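Local coordinates for protein 2,5-dihydroxypyridine 5,6-dioxygenase (Pseudomonas putida KT2440, PDB 7CUP) that catalyses the iron-dependent dioxygenolytic ring cleavage of 2,5-dihydroxypyridine between carbons 5 and 6, yielding N-formylmaleamate in aerobic nicotinate degradation, at residues H189-F194 with M288-R293; V209-D214 with R224-L229; L217-Y222 with C317-P322; Y261-I266 with F299-G304. All blocks are in the same frame, centred on the assembly; numbering follows the deposited sequence.

Contact 1: residues H189-F194 with M288-R293; sequences HWPSGF and MCMDAR
His189 meets the thioether of Met290 tip to tip where the connection from strand 187-189, an outer strand of the parallel sheet, to strand 194-197 of an antiparallel sheet packs on the start of helix 290-294. This is sulfur-aromatic packing: Met290 SD lies 3.3 Å from His189 CE1, oblique to the ring, while Met288 SD sits at the ring edge, 4.7 Å from the His189 ring centroid. Next comes Pro191, behind a cis peptide bond; its CG rests 3.9 Å from Met290 CB, and its carbonyl O covers one face of the His189 ring. Ser192 closes the loop back on itself, its hydroxyl donating to His189 O at 2.8 Å. Gly193 and Phe194 both pair with Glu177 in a G1 bulge, and the Phe194 ring then takes Met290 CE at its edge. In Met290, chi2 (-52°) turns SD toward the His189 ring, and chi3 (-63°) sets CE near Pro191 O and Phe194 CE1. An alanine in place of Met290 would probably open a gap between the His189 and Phe194 rings and leave both less firmly fixed. Over one face of the Phe194 ring, offset toward its rim, stands Arg293 O, 4.3 Å from Phe194 CG.

Contact 2: residues V209-D214 with R224-L229; sequences VLDVGD and RERITL
Arg226 and Asp211 lie side by side across the contact, and a salt bridge joins them: Arg226 NE gives a nearly straight hydrogen bond (175°) to Asp211 OD1 at 3.0 Å. The oxygen lies in the guanidinium plane, but the donor stands above the carboxylate plane. From the opposite face of that plane Val212 N reaches the same oxygen at 2.7 Å, giving OD1 two donors. A water bridges the outer ends, donating to Asp211 OD2 and accepting from Arg226 NH2. With CG anti to the backbone N (chi1 -162°), the Asp211 carboxylate lies alongside the Arg226 chain, which runs extended from CG to NE, its CD passing 4.0 Å from Val209 CG1. An alanine at Asp211 would probably leave the Arg226 guanidinium without its charge partner and free to swing, and Val212 N without this acceptor.

Behind this pair the backbones run antiparallel. Leu210 and Ile227 form the hydrogen-bonded pair, with Leu210 N to Ile227 O at 2.7 Å and Ile227 N to Leu210 O at 2.9 Å; Val209 and Thr228 are the non-hydrogen-bonded pair beside it. On the Leu210 face, Leu210 CD1 packs 3.7 Å from Leu229 CD1, and Leu210 CD2 touches Ile227 CD1. Further out, Asp214 OD2 accepts from Asp211 N at 2.8 Å, bracing the type II turn 211-214. The Arg224 guanidinium makes salt bridges to Glu225 and Glu244 of the second subunit. Strands 207-210 and 227-232 are thus neighbours in a three-stranded antiparallel sheet, their turn end lying at a subunit interface.

Contact 3: residues L217-Y222 with C317-P322; sequences LPFKNY and CHLDIP. With FE (Fe (III) ion), chain G.
Leu217 and Asp320 form a single antiparallel hydrogen-bonded pair, and their two backbone bonds carry the contact. Leu217 N reaches Asp320 O at 2.8 Å, and Asp320 N returns to Leu217 O at 3.1 Å. Leu319 CA adds a CA-H...O contact to that same Leu217 carbonyl.

Apolar packing lies next to it. Pro218, behind a cis peptide bond, crosses Leu319 at about a right angle, its CD 3.7 Å from Leu319 CD2. Phe219 CE1 approaches that same methyl obliquely, while helix 243-253 also covers Leu319 through Leu248 and Tyr251.

Metal bonds come third. His318 NE2 binds the iron at 2.2 Å and Asp320 OD1 at 2.3 Å, with two waters beside them. One of those waters also donates to Asp320 OD2 at 2.8 Å, and Arg293 makes a salt bridge to this oxygen, so the second carboxylate oxygen is gripped by two partners. With NE2 on the iron and ND1 hydrogen-bonded to Thr73 O, the His318 ring is probably fixed in rotation. His265 and Ser302 complete the protein ligands of this mononuclear non-heme iron site, in which the two-histidine, one-carboxylate set is accompanied by a serine.

Contact 4: residues Y261-I266 with F299-G304; sequences YGISHI and FLFSTG. With FE (Fe (III) ion), chain G.
Strands 263-266 and 299-303 run antiparallel, their axes 154° apart, and pair as Ile263 with Thr303 and Ile266 with Phe301, both non-hydrogen-bonded. The register slips by one residue between these pairs, a beta bulge that falls at Ser264 and His265. Gly304 N bonds to Gly262 O, and Ser264 N bonds to Ser302 O at 2.8 Å; past the bulge the bond from Ser302 N to His265 O is weak.

His265 and Ser302 carry the metal. Ser302 CB makes a CH-pi contact over one face of the His265 ring, 3.4 Å from its centroid and 22° off the normal. His265 NE2 binds the iron at 2.2 Å and Ser302 OG at 2.3 Å, so both residues are ligands of the same iron. Ser302 OG stands anti to its backbone N (chi1 179°) and is also hydrogen-bonded to Leu319 O. At the ring edge, a water accepts from His265 ND1 at 2.7 Å and donates to Leu300 O, which should hold the imidazole against rotation; Leu300 CD2 lies at the edge too, 4.0 Å from His265 CE1.

On the Ile263 and Phe301 face the packing is apolar. Ile266 CG2 touches Phe301 CB at 3.9 Å and Phe299 CZ slightly farther off, and Ile263 CD1 approaches the Phe301 ring obliquely. Here a bulged antiparallel strand pair supplies half of the four protein ligands, with His318 and Asp320 as the others, to a non-heme iron centre.

Overall arrangement
Contacts 3 and 4, centres 11 Å apart, share the iron and one five-stranded antiparallel sheet; between them they provide all four protein ligands. Contact 1, about 13 Å from contact 3 between centres, reaches the site through Arg293, and its first segment leads out of the parallel sheet into strand 194-197 of the iron-bearing one. Contact 2 lies farther out, 21 Å from the chain centre, where Leu210 and Leu229 pack on Phe301 of contact 4. Along the chain contacts 1, 2 and 3 open in turn before contact 4, and contact 3 closes last. The iron ligands come from three neighbouring strands, 263-269, 299-303 and 319-323, while Arg293, on the helix between the first two, supports them from the second shell.

Contact 1: residues H189-F194 with M288-R293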
# COMPACT_ATOMS: atom_id res chain seq x y z
N HIS A 189 -9.70 -5.63 -29.05
CA HIS A 189 -9.07 -4.62 -28.17
C HIS A 189 -10.15 -3.63 -27.80
O HIS A 189 -10.68 -2.99 -28.71
CB HIS A 189 -7.94 -3.94 -28.93
CG HIS A 189 -7.13 -2.98 -28.12
ND1 HIS A 189 -6.12 -2.23 -28.69
CD2 HIS A 189 -7.20 -2.62 -26.82
CE1 HIS A 189 -5.57 -1.49 -27.74
NE2 HIS A 189 -6.21 -1.70 -26.61
N TRP A 190 -10.51 -3.56 -26.52
CA TRP A 190 -11.31 -2.44 -26.00
C TRP A 190 -10.35 -1.33 -25.57
O TRP A 190 -9.60 -1.55 -24.63
CB TRP A 190 -12.13 -2.98 -24.85
CG TRP A 190 -12.85 -1.93 -24.08
CD1 TRP A 190 -13.18 -0.65 -24.45
CD2 TRP A 190 -13.32 -2.11 -22.76
NE1 TRP A 190 -13.85 -0.04 -23.42
CE2 TRP A 190 -13.94 -0.91 -22.38
CE3 TRP A 190 -13.24 -3.18 -21.87
CZ2 TRP A 190 -14.54 -0.76 -21.13
CZ3 TRP A 190 -13.83 -3.03 -20.63
CH2 TRP A 190 -14.48 -1.85 -20.29
N PRO A 191 -10.28 -0.15 -26.25
CA PRO A 191 -11.16 0.27 -27.35
C PRO A 191 -10.56 0.17 -28.76
O PRO A 191 -9.34 0.10 -28.89
CB PRO A 191 -11.27 1.76 -27.06
CG PRO A 191 -9.86 2.14 -26.66
CD PRO A 191 -9.29 0.90 -25.99
N SER A 192 -11.41 0.19 -29.79
CA SER A 192 -10.98 0.15 -31.21
C SER A 192 -12.14 0.60 -32.10
O SER A 192 -12.81 1.59 -31.74
CB SER A 192 -10.40 -1.20 -31.58
OG SER A 192 -11.33 -2.27 -31.38
N GLY A 193 -12.36 -0.07 -33.24
CA GLY A 193 -13.31 0.42 -34.27
C GLY A 193 -12.60 0.74 -35.57
O GLY A 193 -12.74 1.87 -36.03
N PHE A 194 -11.87 -0.21 -36.16
CA PHE A 194 -11.16 -0.04 -37.46
C PHE A 194 -10.82 -1.40 -38.07
O PHE A 194 -11.15 -2.47 -37.50
CB PHE A 194 -9.92 0.85 -37.26
CG PHE A 194 -8.87 0.29 -36.34
CD1 PHE A 194 -9.01 0.38 -34.95
CD2 PHE A 194 -7.69 -0.25 -36.85
CE1 PHE A 194 -8.02 -0.12 -34.11
CE2 PHE A 194 -6.69 -0.71 -35.99
CZ PHE A 194 -6.87 -0.67 -34.63
N MET A 288 -1.32 3.79 -25.25
CA MET A 288 -0.73 3.59 -26.60
C MET A 288 -1.44 4.48 -27.65
O MET A 288 -1.01 4.49 -28.81
CB MET A 288 -0.83 2.12 -26.96
CG MET A 288 -2.25 1.65 -27.25
SD MET A 288 -2.22 -0.10 -27.75
CE MET A 288 -1.20 -0.75 -26.43
N CYS A 289 -2.44 5.26 -27.26
CA CYS A 289 -3.16 6.22 -28.14
C CYS A 289 -3.91 5.43 -29.22
O CYS A 289 -3.59 5.50 -30.45
CB CYS A 289 -2.26 7.31 -28.72
SG CYS A 289 -3.25 8.68 -29.40
N MET A 290 -4.95 4.74 -28.78
CA MET A 290 -5.94 4.11 -29.69
C MET A 290 -6.74 5.18 -30.43
O MET A 290 -7.18 4.87 -31.54
CB MET A 290 -6.86 3.16 -28.93
CG MET A 290 -6.15 1.90 -28.50
SD MET A 290 -5.27 1.06 -29.86
CE MET A 290 -6.63 0.63 -30.93
N ASP A 291 -6.87 6.40 -29.88
CA ASP A 291 -7.55 7.52 -30.57
C ASP A 291 -6.89 7.76 -31.94
O ASP A 291 -7.62 7.95 -32.92
CB ASP A 291 -7.50 8.78 -29.71
CG ASP A 291 -8.60 8.84 -28.67
OD1 ASP A 291 -9.73 9.26 -29.04
OD2 ASP A 291 -8.32 8.51 -27.50
N ALA A 292 -5.55 7.79 -31.98
CA ALA A 292 -4.75 8.06 -33.18
C ALA A 292 -4.95 6.91 -34.16
O ALA A 292 -5.03 7.18 -35.36
CB ALA A 292 -3.29 8.24 -32.82
N ARG A 293 -5.01 5.66 -33.69
CA ARG A 293 -5.16 4.51 -34.62
C ARG A 293 -6.57 4.48 -35.20
O ARG A 293 -6.72 4.01 -36.35
CB ARG A 293 -4.82 3.18 -33.95
CG ARG A 293 -3.38 3.04 -33.49
CD ARG A 293 -3.09 1.69 -32.90
NE ARG A 293 -1.67 1.59 -32.65
CZ ARG A 293 -1.03 2.13 -31.61
NH1 ARG A 293 -1.71 2.81 -30.69
NH2 ARG A 293 0.29 1.98 -31.49

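Contact 2: residues V209-D214 with R224-L229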
# COMPACT_ATOMS: atom_id res chain seq x y z
N VAL A 209 2.90 10.84 -47.65
CA VAL A 209 3.34 12.11 -47.01
C VAL A 209 2.68 12.21 -45.63
O VAL A 209 1.43 12.28 -45.53
CB VAL A 209 3.03 13.34 -47.89
CG1 VAL A 209 3.27 14.65 -47.15
CG2 VAL A 209 3.81 13.28 -49.21
N LEU A 210 3.50 12.22 -44.60
CA LEU A 210 3.02 12.64 -43.27
C LEU A 210 2.91 14.16 -43.36
O LEU A 210 3.94 14.81 -43.51
CB LEU A 210 3.99 12.20 -42.17
CG LEU A 210 3.92 10.73 -41.77
CD1 LEU A 210 4.28 9.82 -42.94
CD2 LEU A 210 4.85 10.47 -40.61
N ASP A 211 1.70 14.69 -43.39
CA ASP A 211 1.49 16.16 -43.44
C ASP A 211 1.71 16.73 -42.04
O ASP A 211 1.77 15.94 -41.07
CB ASP A 211 0.11 16.51 -43.96
CG ASP A 211 0.01 17.94 -44.44
OD1 ASP A 211 1.05 18.63 -44.45
OD2 ASP A 211 -1.09 18.34 -44.81
N VAL A 212 1.84 18.05 -41.96
CA VAL A 212 1.76 18.80 -40.68
C VAL A 212 0.48 18.29 -40.01
O VAL A 212 -0.54 18.17 -40.71
CB VAL A 212 1.75 20.34 -40.89
CG1 VAL A 212 1.51 21.09 -39.59
CG2 VAL A 212 3.04 20.84 -41.54
N GLY A 213 0.57 17.87 -38.74
CA GLY A 213 -0.59 17.37 -37.98
C GLY A 213 -0.71 15.86 -38.02
O GLY A 213 -1.48 15.32 -37.20
N ASP A 214 -0.02 15.16 -38.92
CA ASP A 214 -0.13 13.69 -38.95
C ASP A 214 0.73 13.13 -37.82
O ASP A 214 1.50 13.88 -37.23
CB ASP A 214 0.18 13.12 -40.33
CG ASP A 214 -0.96 13.37 -41.31
OD1 ASP A 214 -2.10 13.49 -40.84
OD2 ASP A 214 -0.69 13.44 -42.54
N ARG A 224 5.29 18.72 -37.26
CA ARG A 224 5.23 20.19 -37.46
C ARG A 224 5.81 20.53 -38.84
O ARG A 224 5.60 21.64 -39.30
CB ARG A 224 5.90 20.89 -36.28
CG ARG A 224 5.17 20.67 -34.95
CD ARG A 224 3.70 21.03 -35.06
NE ARG A 224 3.49 22.44 -35.46
CZ ARG A 224 3.19 23.43 -34.62
NH1 ARG A 224 3.05 23.21 -33.32
NH2 ARG A 224 2.99 24.66 -35.08
N GLU A 225 6.44 19.58 -39.51
CA GLU A 225 6.77 19.68 -40.96
C GLU A 225 6.54 18.30 -41.58
O GLU A 225 6.57 17.30 -40.87
CB GLU A 225 8.22 20.11 -41.24
CG GLU A 225 8.99 20.64 -40.04
CD GLU A 225 10.50 20.73 -40.26
OE1 GLU A 225 11.27 20.34 -39.31
OE2 GLU A 225 10.90 21.18 -41.37
N ARG A 226 6.37 18.28 -42.89
CA ARG A 226 6.07 17.07 -43.68
C ARG A 226 7.22 16.06 -43.59
O ARG A 226 8.39 16.45 -43.50
CB ARG A 226 5.80 17.47 -45.13
CG ARG A 226 4.55 18.32 -45.27
CD ARG A 226 4.19 18.53 -46.72
NE ARG A 226 2.84 19.06 -46.79
CZ ARG A 226 2.32 19.67 -47.84
NH1 ARG A 226 3.04 19.84 -48.93
NH2 ARG A 226 1.06 20.11 -47.79
N ILE A 227 6.87 14.78 -43.59
CA ILE A 227 7.83 13.69 -43.90
C ILE A 227 7.30 13.03 -45.17
O ILE A 227 6.10 12.73 -45.18
CB ILE A 227 7.96 12.70 -42.74
CG1 ILE A 227 8.36 13.42 -41.45
CG2 ILE A 227 8.93 11.59 -43.10
CD1 ILE A 227 8.29 12.53 -40.23
N THR A 228 8.16 12.93 -46.19
CA THR A 228 7.87 12.17 -47.43
C THR A 228 8.53 10.79 -47.34
O THR A 228 9.76 10.73 -47.12
CB THR A 228 8.39 12.93 -48.66
OG1 THR A 228 7.84 14.25 -48.63
CG2 THR A 228 7.97 12.26 -49.95
N LEU A 229 7.73 9.74 -47.48
CA LEU A 229 8.21 8.33 -47.58
C LEU A 229 8.03 7.84 -49.02
O LEU A 229 6.89 7.86 -49.54
CB LEU A 229 7.43 7.44 -46.61
CG LEU A 229 7.33 7.97 -45.18
CD1 LEU A 229 6.35 7.15 -44.38
CD2 LEU A 229 8.69 7.95 -44.54
O HOH W 1 -1.49 20.18 -46.62

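Contact 3: residues L217-Y222 with C317-P322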
# COMPACT_ATOMS: atom_id res chain seq x y z
N LEU A 217 3.26 6.83 -34.14
CA LEU A 217 3.26 6.02 -32.90
C LEU A 217 4.41 5.02 -33.00
O LEU A 217 4.57 4.42 -34.04
CB LEU A 217 1.89 5.35 -32.81
CG LEU A 217 0.68 6.28 -32.88
CD1 LEU A 217 -0.60 5.49 -32.84
CD2 LEU A 217 0.70 7.30 -31.75
N PRO A 218 5.23 4.78 -31.95
CA PRO A 218 5.01 5.31 -30.59
C PRO A 218 5.60 6.68 -30.20
O PRO A 218 5.61 6.96 -29.03
CB PRO A 218 5.71 4.26 -29.72
CG PRO A 218 6.89 3.84 -30.56
CD PRO A 218 6.39 3.87 -32.00
N PHE A 219 6.01 7.54 -31.14
CA PHE A 219 6.59 8.86 -30.80
C PHE A 219 5.50 9.74 -30.17
O PHE A 219 5.82 10.59 -29.35
CB PHE A 219 7.22 9.59 -31.99
CG PHE A 219 8.23 8.83 -32.81
CD1 PHE A 219 8.84 7.68 -32.34
CD2 PHE A 219 8.57 9.27 -34.09
CE1 PHE A 219 9.76 6.99 -33.12
CE2 PHE A 219 9.51 8.59 -34.86
CZ PHE A 219 10.07 7.43 -34.39
N LYS A 220 4.26 9.58 -30.60
CA LYS A 220 3.10 10.38 -30.12
C LYS A 220 3.37 11.89 -30.30
O LYS A 220 3.13 12.64 -29.36
CB LYS A 220 2.80 10.02 -28.66
CG LYS A 220 2.41 8.57 -28.47
CD LYS A 220 2.59 8.05 -27.08
CE LYS A 220 1.98 6.68 -26.95
NZ LYS A 220 2.71 5.88 -25.95
N ASN A 221 3.82 12.28 -31.50
CA ASN A 221 4.03 13.70 -31.89
C ASN A 221 3.11 13.98 -33.05
O ASN A 221 2.91 13.08 -33.85
CB ASN A 221 5.46 14.00 -32.34
CG ASN A 221 6.45 13.91 -31.20
OD1 ASN A 221 7.61 13.50 -31.38
ND2 ASN A 221 5.99 14.32 -30.03
N TYR A 222 2.55 15.17 -33.09
CA TYR A 222 1.99 15.76 -34.33
C TYR A 222 3.16 16.33 -35.14
O TYR A 222 3.90 17.16 -34.59
CB TYR A 222 0.97 16.84 -33.98
CG TYR A 222 -0.23 16.34 -33.21
CD1 TYR A 222 -1.32 15.79 -33.85
CD2 TYR A 222 -0.31 16.51 -31.84
CE1 TYR A 222 -2.46 15.42 -33.16
CE2 TYR A 222 -1.43 16.12 -31.13
CZ TYR A 222 -2.52 15.56 -31.78
OH TYR A 222 -3.62 15.16 -31.07
N CYS A 317 11.20 -3.57 -34.60
CA CYS A 317 10.87 -2.14 -34.84
C CYS A 317 9.48 -2.02 -35.49
O CYS A 317 9.30 -2.47 -36.62
CB CYS A 317 11.93 -1.49 -35.70
SG CYS A 317 11.64 0.28 -35.96
N HIS A 318 8.54 -1.36 -34.81
CA HIS A 318 7.13 -1.26 -35.23
C HIS A 318 6.64 0.19 -35.13
O HIS A 318 6.67 0.77 -34.01
CB HIS A 318 6.30 -2.21 -34.38
CG HIS A 318 4.84 -2.02 -34.60
ND1 HIS A 318 4.02 -1.49 -33.64
CD2 HIS A 318 4.09 -2.20 -35.70
CE1 HIS A 318 2.81 -1.39 -34.11
NE2 HIS A 318 2.82 -1.82 -35.37
N LEU A 319 6.15 0.76 -36.24
CA LEU A 319 5.49 2.10 -36.26
C LEU A 319 4.06 1.96 -36.78
O LEU A 319 3.83 1.14 -37.68
CB LEU A 319 6.29 3.05 -37.15
CG LEU A 319 7.76 3.21 -36.80
CD1 LEU A 319 8.43 4.14 -37.80
CD2 LEU A 319 7.95 3.72 -35.37
N ASP A 320 3.14 2.69 -36.14
CA ASP A 320 1.75 2.94 -36.60
C ASP A 320 1.67 4.41 -36.94
O ASP A 320 2.07 5.25 -36.09
CB ASP A 320 0.71 2.53 -35.56
CG ASP A 320 0.52 1.03 -35.50
OD1 ASP A 320 0.83 0.39 -36.50
OD2 ASP A 320 0.12 0.52 -34.45
N ILE A 321 1.18 4.70 -38.14
CA ILE A 321 1.16 6.08 -38.69
C ILE A 321 -0.20 6.34 -39.31
O ILE A 321 -0.47 5.87 -40.41
CB ILE A 321 2.29 6.27 -39.71
CG1 ILE A 321 3.65 5.97 -39.08
CG2 ILE A 321 2.21 7.66 -40.31
CD1 ILE A 321 4.82 5.96 -40.05
N PRO A 322 -1.09 7.10 -38.64
CA PRO A 322 -2.35 7.57 -39.22
C PRO A 322 -2.20 8.90 -39.97
O PRO A 322 -1.55 9.79 -39.49
CB PRO A 322 -3.27 7.77 -38.02
CG PRO A 322 -2.34 7.96 -36.82
CD PRO A 322 -0.96 7.51 -37.23
FE FE G . 1.16 -1.87 -36.80
O HOH W 2 -0.15 -2.27 -34.93
O HOH W 3 2.15 -3.98 -37.08

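Contact 4: residues Y261-I266 with F299-G304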
# COMPACT_ATOMS: atom_id res chain seq x y z
N TYR A 261 11.91 -1.31 -42.59
CA TYR A 261 11.37 -0.41 -43.65
C TYR A 261 10.20 -1.05 -44.39
O TYR A 261 9.60 -0.41 -45.27
CB TYR A 261 12.50 0.05 -44.59
CG TYR A 261 13.61 0.75 -43.87
CD1 TYR A 261 13.40 2.00 -43.31
CD2 TYR A 261 14.83 0.13 -43.66
CE1 TYR A 261 14.40 2.64 -42.61
CE2 TYR A 261 15.84 0.74 -42.93
CZ TYR A 261 15.62 2.01 -42.41
OH TYR A 261 16.60 2.62 -41.67
N GLY A 262 9.83 -2.28 -44.04
CA GLY A 262 8.73 -2.96 -44.75
C GLY A 262 7.37 -2.40 -44.36
O GLY A 262 7.11 -2.25 -43.15
N ILE A 263 6.48 -2.19 -45.32
CA ILE A 263 5.08 -1.80 -45.04
C ILE A 263 4.32 -3.03 -44.57
O ILE A 263 4.38 -4.10 -45.25
CB ILE A 263 4.41 -1.13 -46.23
CG1 ILE A 263 5.20 0.09 -46.70
CG2 ILE A 263 2.98 -0.77 -45.88
CD1 ILE A 263 5.36 1.21 -45.66
N SER A 264 3.67 -2.90 -43.42
CA SER A 264 2.84 -3.95 -42.78
C SER A 264 1.37 -3.63 -43.06
O SER A 264 0.97 -3.63 -44.22
CB SER A 264 3.17 -4.07 -41.32
OG SER A 264 4.28 -4.95 -41.16
N HIS A 265 0.56 -3.37 -42.03
CA HIS A 265 -0.90 -3.32 -42.22
C HIS A 265 -1.28 -1.94 -42.76
O HIS A 265 -0.52 -0.97 -42.56
CB HIS A 265 -1.64 -3.79 -40.96
CG HIS A 265 -1.41 -2.96 -39.75
ND1 HIS A 265 -2.10 -1.79 -39.52
CD2 HIS A 265 -0.59 -3.15 -38.70
CE1 HIS A 265 -1.71 -1.27 -38.37
NE2 HIS A 265 -0.78 -2.09 -37.85
N ILE A 266 -2.40 -1.90 -43.48
CA ILE A 266 -2.91 -0.69 -44.18
C ILE A 266 -4.41 -0.78 -44.03
O ILE A 266 -4.93 -1.89 -44.14
CB ILE A 266 -2.43 -0.69 -45.65
CG1 ILE A 266 -2.72 -2.01 -46.36
CG2 ILE A 266 -0.95 -0.38 -45.73
CD1 ILE A 266 -2.49 -1.96 -47.86
N PHE A 299 -6.32 7.14 -42.58
CA PHE A 299 -5.58 6.03 -43.22
C PHE A 299 -4.47 5.64 -42.25
O PHE A 299 -3.67 6.51 -41.88
CB PHE A 299 -5.00 6.42 -44.58
CG PHE A 299 -4.13 5.35 -45.17
CD1 PHE A 299 -4.67 4.13 -45.53
CD2 PHE A 299 -2.78 5.54 -45.31
CE1 PHE A 299 -3.86 3.12 -46.04
CE2 PHE A 299 -1.97 4.55 -45.85
CZ PHE A 299 -2.51 3.33 -46.19
N LEU A 300 -4.43 4.38 -41.85
CA LEU A 300 -3.43 3.88 -40.90
C LEU A 300 -2.58 2.87 -41.64
O LEU A 300 -3.13 1.85 -42.09
CB LEU A 300 -4.13 3.21 -39.71
CG LEU A 300 -3.20 2.64 -38.64
CD1 LEU A 300 -2.37 3.74 -37.99
CD2 LEU A 300 -4.01 1.88 -37.59
N PHE A 301 -1.29 3.13 -41.71
CA PHE A 301 -0.33 2.11 -42.15
C PHE A 301 0.67 1.86 -41.03
O PHE A 301 0.78 2.68 -40.10
CB PHE A 301 0.38 2.49 -43.45
CG PHE A 301 1.29 3.67 -43.40
CD1 PHE A 301 0.77 4.96 -43.38
CD2 PHE A 301 2.67 3.50 -43.41
CE1 PHE A 301 1.62 6.05 -43.35
CE2 PHE A 301 3.51 4.60 -43.38
CZ PHE A 301 2.98 5.87 -43.36
N SER A 302 1.38 0.75 -41.18
CA SER A 302 2.35 0.26 -40.19
C SER A 302 3.63 -0.19 -40.91
O SER A 302 3.58 -0.39 -42.15
CB SER A 302 1.73 -0.83 -39.36
OG SER A 302 2.68 -1.31 -38.43
N THR A 303 4.71 -0.34 -40.14
CA THR A 303 6.04 -0.76 -40.64
C THR A 303 6.56 -1.90 -39.78
O THR A 303 6.14 -2.02 -38.61
CB THR A 303 7.02 0.42 -40.65
OG1 THR A 303 7.37 0.74 -39.30
CG2 THR A 303 6.46 1.62 -41.39
N GLY A 304 7.47 -2.70 -40.35
CA GLY A 304 8.23 -3.74 -39.65
C GLY A 304 7.57 -5.11 -39.78
O GLY A 304 7.27 -5.55 -40.88
FE FE G . 1.16 -1.87 -36.80
O HOH W 4 -3.86 -0.11 -40.60
O HOH W 3 2.15 -3.98 -37.08
O HOH W 2 -0.15 -2.27 -34.93